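Local coordinates for protein probable arylamine n-acetyl transferase (Mycobacterium abscessus, PDB 4GUZ) that probably transfers acetyl groups from acetyl-coenzyme A to arylamine substrates, at residues 76-81 with 203-208; 124-129 with 141-146. All coordinates share one frame; numbering follows the deposited sequence.

Interaction 1: residues 76-81 with 203-208; sequences GGYCYE and AASYFV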
ATOM      1  N   GLY A  76       0.984   6.922  -9.388  1.00 18.69           N
ATOM      2  CA  GLY A  76       0.704   6.185  -8.168  1.00 18.42           C
ATOM      3  C   GLY A  76       1.680   6.532  -7.066  1.00 21.76           C
ATOM      4  O   GLY A  76       2.593   7.333  -7.268  1.00 21.95           O
ATOM      5  N   GLY A  77       1.493   5.904  -5.910  1.00 18.83           N
ATOM      6  CA  GLY A  77       2.338   6.121  -4.741  1.00 19.05           C
ATOM      7  C   GLY A  77       2.656   4.849  -3.985  1.00 21.76           C
ATOM      8  O   GLY A  77       2.073   3.796  -4.279  1.00 21.07           O
ATOM      9  N   TYR A  78       3.618   4.906  -3.032  1.00 17.92           N
ATOM     10  CA  TYR A  78       3.905   3.700  -2.257  1.00 17.36           C
ATOM     11  C   TYR A  78       3.218   3.791  -0.878  1.00 20.38           C
ATOM     12  O   TYR A  78       2.374   4.664  -0.698  1.00 19.50           O
ATOM     13  CB  TYR A  78       5.398   3.290  -2.231  1.00 19.94           C
ATOM     14  CG  TYR A  78       6.452   4.177  -1.585  1.00 22.95           C
ATOM     15  CD1 TYR A  78       6.114   5.101  -0.593  1.00 24.92           C
ATOM     16  CD2 TYR A  78       7.805   3.977  -1.850  1.00 23.47           C
ATOM     17  CE1 TYR A  78       7.096   5.849   0.066  1.00 24.38           C
ATOM     18  CE2 TYR A  78       8.789   4.734  -1.219  1.00 24.51           C
ATOM     19  CZ  TYR A  78       8.433   5.669  -0.262  1.00 30.92           C
ATOM     20  OH  TYR A  78       9.433   6.390   0.359  1.00 28.90           O
ATOM     21  N   CYS A  79       3.481   2.849   0.040  1.00 18.34           N
ATOM     22  CA  CYS A  79       2.715   2.719   1.286  1.00 19.34           C
ATOM     23  C   CYS A  79       2.448   4.039   2.026  1.00 20.02           C
ATOM     24  O   CYS A  79       1.294   4.315   2.359  1.00 17.67           O
ATOM     25  CB  CYS A  79       3.298   1.657   2.220  1.00 20.28           C
ATOM     26  SG  CYS A  79       4.838   2.120   3.062  1.00 24.68           S
ATOM     27  N   TYR A  80       3.487   4.862   2.219  1.00 17.58           N
ATOM     28  CA  TYR A  80       3.387   6.078   3.015  1.00 16.53           C
ATOM     29  C   TYR A  80       2.520   7.141   2.336  1.00 18.77           C
ATOM     30  O   TYR A  80       1.831   7.874   3.034  1.00 18.86           O
ATOM     31  CB  TYR A  80       4.789   6.580   3.413  1.00 17.01           C
ATOM     32  CG  TYR A  80       5.452   5.630   4.387  1.00 18.78           C
ATOM     33  CD1 TYR A  80       4.783   5.192   5.526  1.00 20.69           C
ATOM     34  CD2 TYR A  80       6.710   5.091   4.121  1.00 20.15           C
ATOM     35  CE1 TYR A  80       5.339   4.234   6.372  1.00 20.36           C
ATOM     36  CE2 TYR A  80       7.284   4.140   4.971  1.00 20.76           C
ATOM     37  CZ  TYR A  80       6.606   3.746   6.114  1.00 26.59           C
ATOM     38  OH  TYR A  80       7.148   2.834   6.976  1.00 31.42           O
ATOM     39  N   GLU A  81       2.452   7.150   1.002  1.00 15.45           N
ATOM     40  CA  GLU A  81       1.578   8.082   0.282  1.00 15.39           C
ATOM     41  C   GLU A  81       0.124   7.636   0.424  1.00 20.16           C
ATOM     42  O   GLU A  81      -0.763   8.456   0.681  1.00 20.33           O
ATOM     43  CB  GLU A  81       1.973   8.143  -1.188  1.00 15.98           C
ATOM     44  CG  GLU A  81       3.261   8.888  -1.398  1.00 15.69           C
ATOM     45  CD  GLU A  81       3.813   8.661  -2.785  1.00 24.03           C
ATOM     46  OE1 GLU A  81       4.460   7.610  -2.988  1.00 20.19           O
ATOM     47  OE2 GLU A  81       3.587   9.518  -3.671  1.00 21.84           O
ATOM     48  N   ALA A 203      10.165   9.819   8.690  1.00 25.67           N
ATOM     49  CA  ALA A 203      11.474   9.269   9.061  1.00 25.60           C
ATOM     50  C   ALA A 203      11.703   7.907   8.391  1.00 29.21           C
ATOM     51  O   ALA A 203      12.794   7.646   7.892  1.00 29.63           O
ATOM     52  CB  ALA A 203      11.572   9.142  10.579  1.00 26.49           C
ATOM     53  N   ALA A 204      10.648   7.068   8.335  1.00 26.25           N
ATOM     54  CA  ALA A 204      10.689   5.743   7.714  1.00 25.39           C
ATOM     55  C   ALA A 204      10.795   5.853   6.206  1.00 28.76           C
ATOM     56  O   ALA A 204      11.582   5.130   5.604  1.00 28.07           O
ATOM     57  CB  ALA A 204       9.451   4.945   8.101  1.00 25.84           C
ATOM     58  N   SER A 205      10.028   6.775   5.602  1.00 26.44           N
ATOM     59  CA  SER A 205      10.032   7.036   4.160  1.00 26.61           C
ATOM     60  C   SER A 205      11.396   7.536   3.691  1.00 30.23           C
ATOM     61  O   SER A 205      11.835   7.163   2.605  1.00 28.63           O
ATOM     62  CB  SER A 205       8.954   8.049   3.791  1.00 28.23           C
ATOM     63  OG  SER A 205       8.787   8.110   2.385  1.00 32.10           O
ATOM     64  N   TYR A 206      12.079   8.360   4.510  1.00 27.82           N
ATOM     65  CA  TYR A 206      13.429   8.836   4.179  1.00 28.15           C
ATOM     66  C   TYR A 206      14.371   7.640   3.921  1.00 32.61           C
ATOM     67  O   TYR A 206      15.110   7.657   2.935  1.00 34.13           O
ATOM     68  CB  TYR A 206      13.993   9.753   5.287  1.00 30.02           C
ATOM     69  CG  TYR A 206      15.403  10.216   4.994  1.00 32.28           C
ATOM     70  CD1 TYR A 206      15.646  11.248   4.090  1.00 34.43           C
ATOM     71  CD2 TYR A 206      16.500   9.603   5.595  1.00 32.64           C
ATOM     72  CE1 TYR A 206      16.944  11.652   3.784  1.00 35.39           C
ATOM     73  CE2 TYR A 206      17.803   9.985   5.284  1.00 33.53           C
ATOM     74  CZ  TYR A 206      18.021  11.014   4.380  1.00 39.12           C
ATOM     75  OH  TYR A 206      19.298  11.422   4.093  1.00 35.13           O
ATOM     76  N   PHE A 207      14.327   6.608   4.792  1.00 26.94           N
ATOM     77  CA  PHE A 207      15.120   5.380   4.653  1.00 27.24           C
ATOM     78  C   PHE A 207      14.645   4.586   3.425  1.00 30.68           C
ATOM     79  O   PHE A 207      15.465   4.180   2.603  1.00 30.99           O
ATOM     80  CB  PHE A 207      15.011   4.513   5.938  1.00 29.43           C
ATOM     81  CG  PHE A 207      15.541   3.096   5.851  1.00 31.41           C
ATOM     82  CD1 PHE A 207      14.682   2.027   5.626  1.00 34.94           C
ATOM     83  CD2 PHE A 207      16.893   2.828   6.039  1.00 34.32           C
ATOM     84  CE1 PHE A 207      15.172   0.718   5.538  1.00 36.73           C
ATOM     85  CE2 PHE A 207      17.388   1.519   5.954  1.00 37.78           C
ATOM     86  CZ  PHE A 207      16.524   0.470   5.706  1.00 36.45           C
ATOM     87  N   VAL A 208      13.321   4.361   3.307  1.00 24.97           N
ATOM     88  CA  VAL A 208      12.742   3.586   2.202  1.00 23.99           C
ATOM     89  C   VAL A 208      13.053   4.227   0.817  1.00 28.78           C
ATOM     90  O   VAL A 208      13.389   3.495  -0.125  1.00 27.22           O
ATOM     91  CB  VAL A 208      11.218   3.332   2.406  1.00 26.29           C
ATOM     92  CG1 VAL A 208      10.583   2.672   1.175  1.00 25.75           C
ATOM     93  CG2 VAL A 208      10.992   2.448   3.632  1.00 25.74           C
TER

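Interaction 2: residues 124-129 with 141-146; sequences AAEQWL and PIRLVD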
ATOM      1  N   ALA A 124     -16.915  -0.219  17.678  1.00 29.47           N
ATOM      2  CA  ALA A 124     -17.606  -0.904  18.773  1.00 29.99           C
ATOM      3  C   ALA A 124     -16.605  -1.751  19.594  1.00 32.69           C
ATOM      4  O   ALA A 124     -15.561  -1.230  19.985  1.00 31.81           O
ATOM      5  CB  ALA A 124     -18.760  -1.752  18.232  1.00 30.94           C
ATOM      6  N   ALA A 125     -16.884  -3.035  19.827  1.00 30.52           N
ATOM      7  CA  ALA A 125     -15.972  -3.872  20.617  1.00 30.96           C
ATOM      8  C   ALA A 125     -14.800  -4.435  19.763  1.00 32.30           C
ATOM      9  O   ALA A 125     -14.041  -5.266  20.262  1.00 33.79           O
ATOM     10  CB  ALA A 125     -16.748  -5.019  21.258  1.00 31.82           C
ATOM     11  N   GLU A 126     -14.632  -3.959  18.512  1.00 25.33           N
ATOM     12  CA  GLU A 126     -13.639  -4.531  17.582  1.00 22.11           C
ATOM     13  C   GLU A 126     -12.564  -3.556  17.024  1.00 23.50           C
ATOM     14  O   GLU A 126     -12.674  -2.332  17.106  1.00 21.61           O
ATOM     15  CB  GLU A 126     -14.384  -5.146  16.386  1.00 22.73           C
ATOM     16  CG  GLU A 126     -15.597  -5.994  16.767  1.00 28.77           C
ATOM     17  CD  GLU A 126     -16.183  -6.842  15.661  1.00 38.55           C
ATOM     18  OE1 GLU A 126     -17.119  -6.368  14.977  1.00 25.31           O
ATOM     19  OE2 GLU A 126     -15.745  -8.006  15.513  1.00 30.73           O
ATOM     20  N   GLN A 127     -11.535  -4.156  16.412  1.00 17.93           N
ATOM     21  CA  GLN A 127     -10.438  -3.495  15.712  1.00 17.03           C
ATOM     22  C   GLN A 127     -10.318  -4.079  14.299  1.00 19.63           C
ATOM     23  O   GLN A 127     -10.456  -5.289  14.112  1.00 21.02           O
ATOM     24  CB  GLN A 127      -9.139  -3.623  16.501  1.00 18.38           C
ATOM     25  CG  GLN A 127      -9.131  -2.700  17.723  1.00 27.60           C
ATOM     26  CD  GLN A 127      -7.792  -2.628  18.392  1.00 35.12           C
ATOM     27  OE1 GLN A 127      -7.126  -1.605  18.342  1.00 29.26           O
ATOM     28  NE2 GLN A 127      -7.382  -3.705  19.046  1.00 29.37           N
ATOM     29  N   TRP A 128     -10.105  -3.204  13.314  1.00 18.84           N
ATOM     30  CA  TRP A 128     -10.035  -3.537  11.898  1.00 18.28           C
ATOM     31  C   TRP A 128      -8.743  -3.059  11.280  1.00 19.29           C
ATOM     32  O   TRP A 128      -8.470  -1.858  11.254  1.00 18.32           O
ATOM     33  CB  TRP A 128     -11.228  -2.904  11.164  1.00 18.14           C
ATOM     34  CG  TRP A 128     -12.531  -3.507  11.592  1.00 19.52           C
ATOM     35  CD1 TRP A 128     -13.312  -3.115  12.635  1.00 21.96           C
ATOM     36  CD2 TRP A 128     -13.163  -4.666  11.027  1.00 19.29           C
ATOM     37  NE1 TRP A 128     -14.408  -3.939  12.743  1.00 20.74           N
ATOM     38  CE2 TRP A 128     -14.334  -4.914  11.783  1.00 22.72           C
ATOM     39  CE3 TRP A 128     -12.852  -5.526   9.962  1.00 19.84           C
ATOM     40  CZ2 TRP A 128     -15.213  -5.965  11.486  1.00 21.79           C
ATOM     41  CZ3 TRP A 128     -13.718  -6.570   9.677  1.00 21.24           C
ATOM     42  CH2 TRP A 128     -14.889  -6.777  10.431  1.00 21.84           C
ATOM     43  N   LEU A 129      -7.971  -3.998  10.727  1.00 14.73           N
ATOM     44  CA  LEU A 129      -6.722  -3.662  10.057  1.00 12.90           C
ATOM     45  C   LEU A 129      -7.012  -3.157   8.655  1.00 17.45           C
ATOM     46  O   LEU A 129      -7.648  -3.871   7.872  1.00 17.11           O
ATOM     47  CB  LEU A 129      -5.799  -4.897  10.004  1.00 12.28           C
ATOM     48  CG  LEU A 129      -4.475  -4.705   9.237  1.00 15.92           C
ATOM     49  CD1 LEU A 129      -3.607  -3.680   9.909  1.00 16.27           C
ATOM     50  CD2 LEU A 129      -3.774  -6.049   9.018  1.00 18.00           C
ATOM     51  N   PRO A 141     -11.113  -4.367   4.909  1.00 15.86           N
ATOM     52  CA  PRO A 141     -10.517  -4.351   6.255  1.00 15.07           C
ATOM     53  C   PRO A 141     -10.547  -5.754   6.842  1.00 18.59           C
ATOM     54  O   PRO A 141     -11.418  -6.549   6.486  1.00 20.49           O
ATOM     55  CB  PRO A 141     -11.427  -3.400   7.050  1.00 17.22           C
ATOM     56  CG  PRO A 141     -12.237  -2.685   6.033  1.00 22.35           C
ATOM     57  CD  PRO A 141     -12.361  -3.559   4.862  1.00 18.01           C
ATOM     58  N   ILE A 142      -9.600  -6.071   7.698  1.00 16.85           N
ATOM     59  CA  ILE A 142      -9.507  -7.401   8.290  1.00 16.05           C
ATOM     60  C   ILE A 142      -9.723  -7.279   9.783  1.00 19.38           C
ATOM     61  O   ILE A 142      -9.017  -6.506  10.442  1.00 20.41           O
ATOM     62  CB  ILE A 142      -8.130  -8.058   7.930  1.00 18.05           C
ATOM     63  CG1 ILE A 142      -8.029  -8.368   6.409  1.00 16.96           C
ATOM     64  CG2 ILE A 142      -7.867  -9.318   8.766  1.00 20.23           C
ATOM     65  CD1 ILE A 142      -6.625  -8.812   5.913  1.00 22.76           C
ATOM     66  N   ARG A 143     -10.684  -8.052  10.314  1.00 16.69           N
ATOM     67  CA  ARG A 143     -11.010  -8.119  11.752  1.00 16.83           C
ATOM     68  C   ARG A 143      -9.802  -8.574  12.527  1.00 21.69           C
ATOM     69  O   ARG A 143      -9.277  -9.653  12.267  1.00 21.06           O
ATOM     70  CB  ARG A 143     -12.182  -9.097  11.985  1.00 17.67           C
ATOM     71  CG  ARG A 143     -12.743  -9.109  13.389  1.00 20.34           C
ATOM     72  CD  ARG A 143     -13.976  -9.982  13.433  1.00 25.05           C
ATOM     73  NE  ARG A 143     -15.178  -9.158  13.377  1.00 31.13           N
ATOM     74  CZ  ARG A 143     -16.188  -9.329  12.532  1.00 49.23           C
ATOM     75  NH1 ARG A 143     -16.161 -10.313  11.642  1.00 39.58           N
ATOM     76  NH2 ARG A 143     -17.229  -8.507  12.563  1.00 38.98           N
ATOM     77  N   LEU A 144      -9.349  -7.755  13.472  1.00 18.87           N
ATOM     78  CA  LEU A 144      -8.190  -8.113  14.270  1.00 18.94           C
ATOM     79  C   LEU A 144      -8.612  -9.114  15.320  1.00 22.62           C
ATOM     80  O   LEU A 144      -9.328  -8.791  16.267  1.00 25.17           O
ATOM     81  CB  LEU A 144      -7.522  -6.876  14.878  1.00 19.81           C
ATOM     82  CG  LEU A 144      -6.101  -7.039  15.389  1.00 25.93           C
ATOM     83  CD1 LEU A 144      -5.086  -7.103  14.235  1.00 27.49           C
ATOM     84  CD2 LEU A 144      -5.750  -5.887  16.294  1.00 29.84           C
ATOM     85  N   VAL A 145      -8.240 -10.356  15.076  1.00 18.74           N
ATOM     86  CA  VAL A 145      -8.507 -11.517  15.932  1.00 17.67           C
ATOM     87  C   VAL A 145      -7.172 -12.206  16.140  1.00 21.15           C
ATOM     88  O   VAL A 145      -6.223 -11.914  15.404  1.00 20.45           O
ATOM     89  CB  VAL A 145      -9.597 -12.476  15.351  1.00 19.75           C
ATOM     90  CG1 VAL A 145     -10.980 -11.835  15.381  1.00 19.54           C
ATOM     91  CG2 VAL A 145      -9.248 -12.968  13.951  1.00 18.66           C
ATOM     92  N   ASP A 146      -7.086 -13.128  17.105  1.00 18.35           N
ATOM     93  CA  ASP A 146      -5.819 -13.832  17.361  1.00 18.58           C
ATOM     94  C   ASP A 146      -5.439 -14.845  16.278  1.00 22.17           C
ATOM     95  O   ASP A 146      -4.259 -15.203  16.164  1.00 22.79           O
ATOM     96  CB  ASP A 146      -5.848 -14.532  18.713  1.00 19.71           C
ATOM     97  CG  ASP A 146      -5.785 -13.608  19.914  1.00 25.03           C
ATOM     98  OD1 ASP A 146      -6.017 -12.384  19.744  1.00 23.90           O
ATOM     99  OD2 ASP A 146      -5.462 -14.098  21.014  1.00 30.32           O
TER
HETATM  100  O   HOH W   1     -11.334  -7.045  16.914  1.00 21.22           O

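Interaction 1: residues 76-81 with 203-208
At the N-terminus of helix 79-92, the helix that opens with Cys79, probably the catalytic cysteine, as in other arylamine N-acetyltransferases, Tyr78 and Tyr80 reach across to one side of helix 198-210 and meet Ala204, Ser205 and Val208, about one turn of that helix. Tyr78 occupies the N-cap position, and its CG sits between the backbone N and the carbonyl carbon (chi1 64°). Its CB points toward helix 198-210, and the hydroxyl at the end of the ring reaches Ser205. Tyr78 OH and Ser205 OG share a hydrogen bond of 2.7 Å; OG lies at the edge of the ring, in its plane, and either oxygen could be the donor. Tyr78 CE2 meets Val208 CG1 obliquely at 3.6 Å, the two side chains sliding past each other in opposite directions. Tyr80 meets the same turn obliquely, CD2 3.7 Å from Ser205 CB, while the OH of this buried residue is hydrogen-bonded to Gln101. The thiol of Cys79, of the presumed Cys-His-Asp triad, is turned onto the Tyr80 ring, SG 3.5 Å above the plane and over its centre. Tyr78 N donates to Glu81 OE1 at 2.8 Å, approaching from above the carboxylate plane, and Glu81 is further held by a salt bridge to Lys69. At the far end of the Tyr80 ring, OH approaches Ala204 CB to 3.3 Å.

Interaction 2: residues 124-129 with 141-146
With CG anti to the backbone N (chi1 -172°), Arg143 runs beside the Trp128 indole, and the bend at chi3 (-100°) sets NE toward the carboxylate of Glu126, whose own chain is extended beyond CG. The carboxylate and guanidinium are nearly coplanar, 19° apart, and form a salt bridge. NH2 of Arg143 donates almost straight to the syn side of Glu126 OE1 at 3.2 Å; NE also faces OE2, at a separation too short to be trusted in detail. The indole comes up obliquely, its CH2 3.5 Å above the guanidinium plane and over its centre. Nearer the backbone, Arg143 CB makes a CH-pi contact over the six-membered ring of Trp128, 4.0 Å from its centroid, and Pro141 CB packs obliquely against Trp128 CE3. Beneath these side chains the backbones pair. Leu129 and Ile142 exchange two hydrogen bonds, Leu129 N to Ile142 O 2.7 Å and Ile142 N to Leu129 O 2.9 Å, and Leu144 N donates to Gln127 O. One water then continues the pairing, accepting from Gln127 N and donating to Leu144 O. Gln127 and Leu144 lie side by side, Gln127 OE1 being bonded to Tyr98. Trp128 and Arg143 are a non-hydrogen-bonded pair and Leu129 and Ile142 a hydrogen-bonded one, the alternation of antiparallel pairing, here in the hairpin of strands 126-130 and 142-143, the latter outermost in the eight-stranded sheet within this chain.

Overall arrangement
Interaction 2 is nested along the chain inside the loop that interaction 1 closes: residues 76-81 come first, both strands of the hairpin follow, and residues 203-208 complete the helix contact. The centres lie 25 Å apart and the nearest atoms about 12 Å, without touching. Interaction 1 is a buried meeting of helices 79-92 and 198-210, whereas interaction 2 forms an outer part of the eight-stranded antiparallel sheet. The presumed Cys-His-Asp triad relates them: Cys79 belongs to the first helix, His116 opens strand 116-123, Asp131 follows strand 126-130, and Leu129 touches triad residues. Helix and sheet thus probably converge on one active site.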